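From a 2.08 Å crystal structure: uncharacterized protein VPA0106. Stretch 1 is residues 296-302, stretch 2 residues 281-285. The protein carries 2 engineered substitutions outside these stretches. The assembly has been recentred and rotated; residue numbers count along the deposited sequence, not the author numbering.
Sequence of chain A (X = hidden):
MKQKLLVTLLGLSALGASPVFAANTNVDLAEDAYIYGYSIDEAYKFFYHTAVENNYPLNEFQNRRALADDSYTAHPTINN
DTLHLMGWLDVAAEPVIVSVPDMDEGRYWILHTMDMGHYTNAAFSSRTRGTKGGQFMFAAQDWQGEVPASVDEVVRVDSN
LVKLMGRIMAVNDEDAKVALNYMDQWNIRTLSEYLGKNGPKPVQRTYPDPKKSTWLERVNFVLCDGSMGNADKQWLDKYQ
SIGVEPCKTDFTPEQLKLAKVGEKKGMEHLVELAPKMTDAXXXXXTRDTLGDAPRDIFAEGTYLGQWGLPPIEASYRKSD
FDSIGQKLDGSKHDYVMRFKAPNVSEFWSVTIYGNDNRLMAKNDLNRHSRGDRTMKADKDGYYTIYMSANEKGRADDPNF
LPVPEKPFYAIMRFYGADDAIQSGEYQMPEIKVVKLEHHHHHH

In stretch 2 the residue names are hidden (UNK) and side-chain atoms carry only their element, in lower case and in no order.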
# COMPACT_ATOMS: atom_id res chain seq x y z
N ASP A 296 -0.55 -3.80 18.45
CA ASP A 296 0.63 -2.97 18.28
C ASP A 296 1.42 -3.37 17.04
O ASP A 296 1.95 -2.51 16.34
CB ASP A 296 1.53 -2.96 19.54
CG ASP A 296 1.92 -4.35 20.02
OD1 ASP A 296 1.52 -5.36 19.40
OD2 ASP A 296 2.65 -4.42 21.03
N ILE A 297 1.46 -4.66 16.74
CA ILE A 297 2.18 -5.11 15.55
C ILE A 297 1.38 -4.71 14.30
O ILE A 297 1.96 -4.23 13.32
CB ILE A 297 2.41 -6.65 15.58
CG1 ILE A 297 3.21 -7.01 16.84
CG2 ILE A 297 3.18 -7.09 14.33
CD1 ILE A 297 3.43 -8.49 17.04
N PHE A 298 0.06 -4.89 14.32
CA PHE A 298 -0.77 -4.51 13.18
C PHE A 298 -0.58 -3.01 12.92
O PHE A 298 -0.45 -2.57 11.77
CB PHE A 298 -2.24 -4.79 13.47
CG PHE A 298 -3.17 -4.38 12.35
CD1 PHE A 298 -3.31 -5.18 11.22
CD2 PHE A 298 -3.89 -3.19 12.42
CE1 PHE A 298 -4.15 -4.80 10.18
CE2 PHE A 298 -4.74 -2.80 11.38
CZ PHE A 298 -4.87 -3.61 10.25
N ALA A 299 -0.55 -2.24 14.00
CA ALA A 299 -0.38 -0.80 13.93
C ALA A 299 0.94 -0.39 13.26
O ALA A 299 1.01 0.66 12.61
CB ALA A 299 -0.46 -0.19 15.34
N GLU A 300 1.98 -1.20 13.43
CA GLU A 300 3.26 -0.85 12.81
C GLU A 300 3.14 -0.89 11.28
O GLU A 300 3.95 -0.30 10.56
CB GLU A 300 4.38 -1.81 13.27
CG GLU A 300 4.78 -1.69 14.75
CD GLU A 300 5.41 -0.33 15.11
OE1 GLU A 300 5.82 0.41 14.20
OE2 GLU A 300 5.51 -0.03 16.32
N GLY A 301 2.12 -1.59 10.79
CA GLY A 301 1.91 -1.65 9.35
C GLY A 301 1.65 -0.26 8.83
O GLY A 301 2.15 0.12 7.77
N THR A 302 0.88 0.52 9.59
CA THR A 302 0.56 1.89 9.22
C THR A 302 1.75 2.81 9.52
O THR A 302 2.08 3.71 8.74
CB THR A 302 -0.68 2.41 10.01
OG1 THR A 302 -1.87 1.82 9.49
CG2 THR A 302 -0.78 3.92 9.93
N UNK A 281 4.59 -9.90 6.77
CA UNK A 281 3.32 -10.62 6.81
C UNK A 281 2.52 -10.35 8.08
O UNK A 281 1.32 -10.62 8.13
n UNK A 281 5.46 -14.34 6.61
n UNK A 281 5.34 -16.60 6.23
c UNK A 281 4.65 -14.00 5.43
c UNK A 281 4.31 -12.52 5.40
n UNK A 281 6.50 -15.80 8.05
c UNK A 281 3.58 -12.12 6.67
c UNK A 281 5.77 -15.58 6.96
N UNK A 282 3.17 -9.81 9.10
CA UNK A 282 2.49 -9.51 10.35
C UNK A 282 2.06 -8.05 10.38
O UNK A 282 1.33 -7.65 11.28
c UNK A 282 3.98 -11.14 11.57
c UNK A 282 3.41 -9.73 11.57
o UNK A 282 4.48 -8.78 11.53
N UNK A 283 2.49 -7.29 9.38
CA UNK A 283 2.20 -5.86 9.31
C UNK A 283 1.19 -5.41 8.28
O UNK A 283 0.48 -4.42 8.48
c UNK A 283 5.93 -4.70 9.37
c UNK A 283 4.69 -5.39 9.92
c UNK A 283 3.50 -5.10 9.02
c UNK A 283 4.39 -4.94 11.33
N UNK A 284 1.14 -6.12 7.16
CA UNK A 284 0.24 -5.79 6.07
C UNK A 284 -0.53 -7.02 5.66
O UNK A 284 0.06 -8.05 5.32
c UNK A 284 1.91 -4.00 5.19
c UNK A 284 2.81 -3.69 4.01
c UNK A 284 1.00 -2.81 5.50
c UNK A 284 1.05 -5.24 4.89
N UNK A 285 -1.85 -6.93 5.68
CA UNK A 285 -2.65 -8.09 5.31
C UNK A 285 -4.14 -7.82 5.26
O UNK A 285 -4.59 -6.67 5.14

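Position 281 opens the stretch with seven side-chain atoms including CB: a run of three carbons, a nitrogen, and then a carbon that carries two further nitrogens. A planar group of three nitrogens about one carbon is a guanidinium, and the chain leading to it is unbranched. It stays out of reach of the helix: even CB of 281, its nearest side-chain atom, is 9.2 Å from CG2 of Ile-297, so it takes no part in the contact. The residue is Arg-281, with chi1 m, chi2 t and chi3 m; NE and NH2 are hydrogen-bonded just outside the stretches, and the residue also touches a crystal neighbour.

Position 282 has three side-chain atoms, a carbon bearing one oxygen and one carbon. The side-chain oxygen of 282 lies beside an aliphatic branch, 3.5 Å from CG2 of Ile-297. The fork at the first atom, with one polar and one apolar arm, identifies Thr-282, whose chi1 of 66° is p. Its CA-to-CB bond points sideways with respect to the helix. The side chain of Ile-297 offers no polar group, so the approach is simple packing; OG1 of Thr-282 is hydrogen-bonded instead to a residue just outside the stretches. The backbone contributes as well, O of Thr-282 lying 4.2 Å from CA of Phe-298.

At position 283 there are four carbons, forked at the second, with no heteroatom. One carbon is bonded to CB and carries the other two, a pattern that separates leucine from isoleucine, in which the fork falls at CB itself. One terminal carbon of 283 lies 3.2 Å from O of Ile-297, 3.9 Å from CG2 of Ile-297 and 3.7 Å from CB of Glu-300. The residue is Leu-283, in the m, t rotamer, and the carbon is its CD2. Although the CA-to-CB bond points sideways, the end of the side chain comes nearer to the helix. One methyl thus meets the helix backbone and side-chain atoms of two residues three positions apart.

Position 284 again shows four carbons forked at the second. A terminal carbon of 284 lies 3.9 Å from O of Gly-301. This is Leu-284, also m, t, and the carbon is CD2. Its CA-to-CB bond points away from the helix, yet the branched end comes nearer.

Position 285 has no side-chain atoms at all and is Gly-285. Its phi/psi of -175/-159° is an extended conformation readily accessible to glycine, and no atom of it comes within 4.5 Å of the helix.

The contact centres on Leu-283 and joins a helix to a segment without regular secondary structure. No hydrogen bond crosses between them. The backbones instead meet at Gly-301, whose CA is 4.2 Å from CA of Leu-283 and 3.2 Å from O of Leu-283, a CA-H...O contact with an angle of 146° at the hydrogen. The missing side chain makes this possible: an ideal CB on Gly-301 would fall 1.9 Å from O of Leu-283, a clear clash. Around this close backbone approach, apolar packing between Ile-297 and Leu-283 completes an interface burying 286 Å² in total.

Stretch 2 (281-285) RTLLG
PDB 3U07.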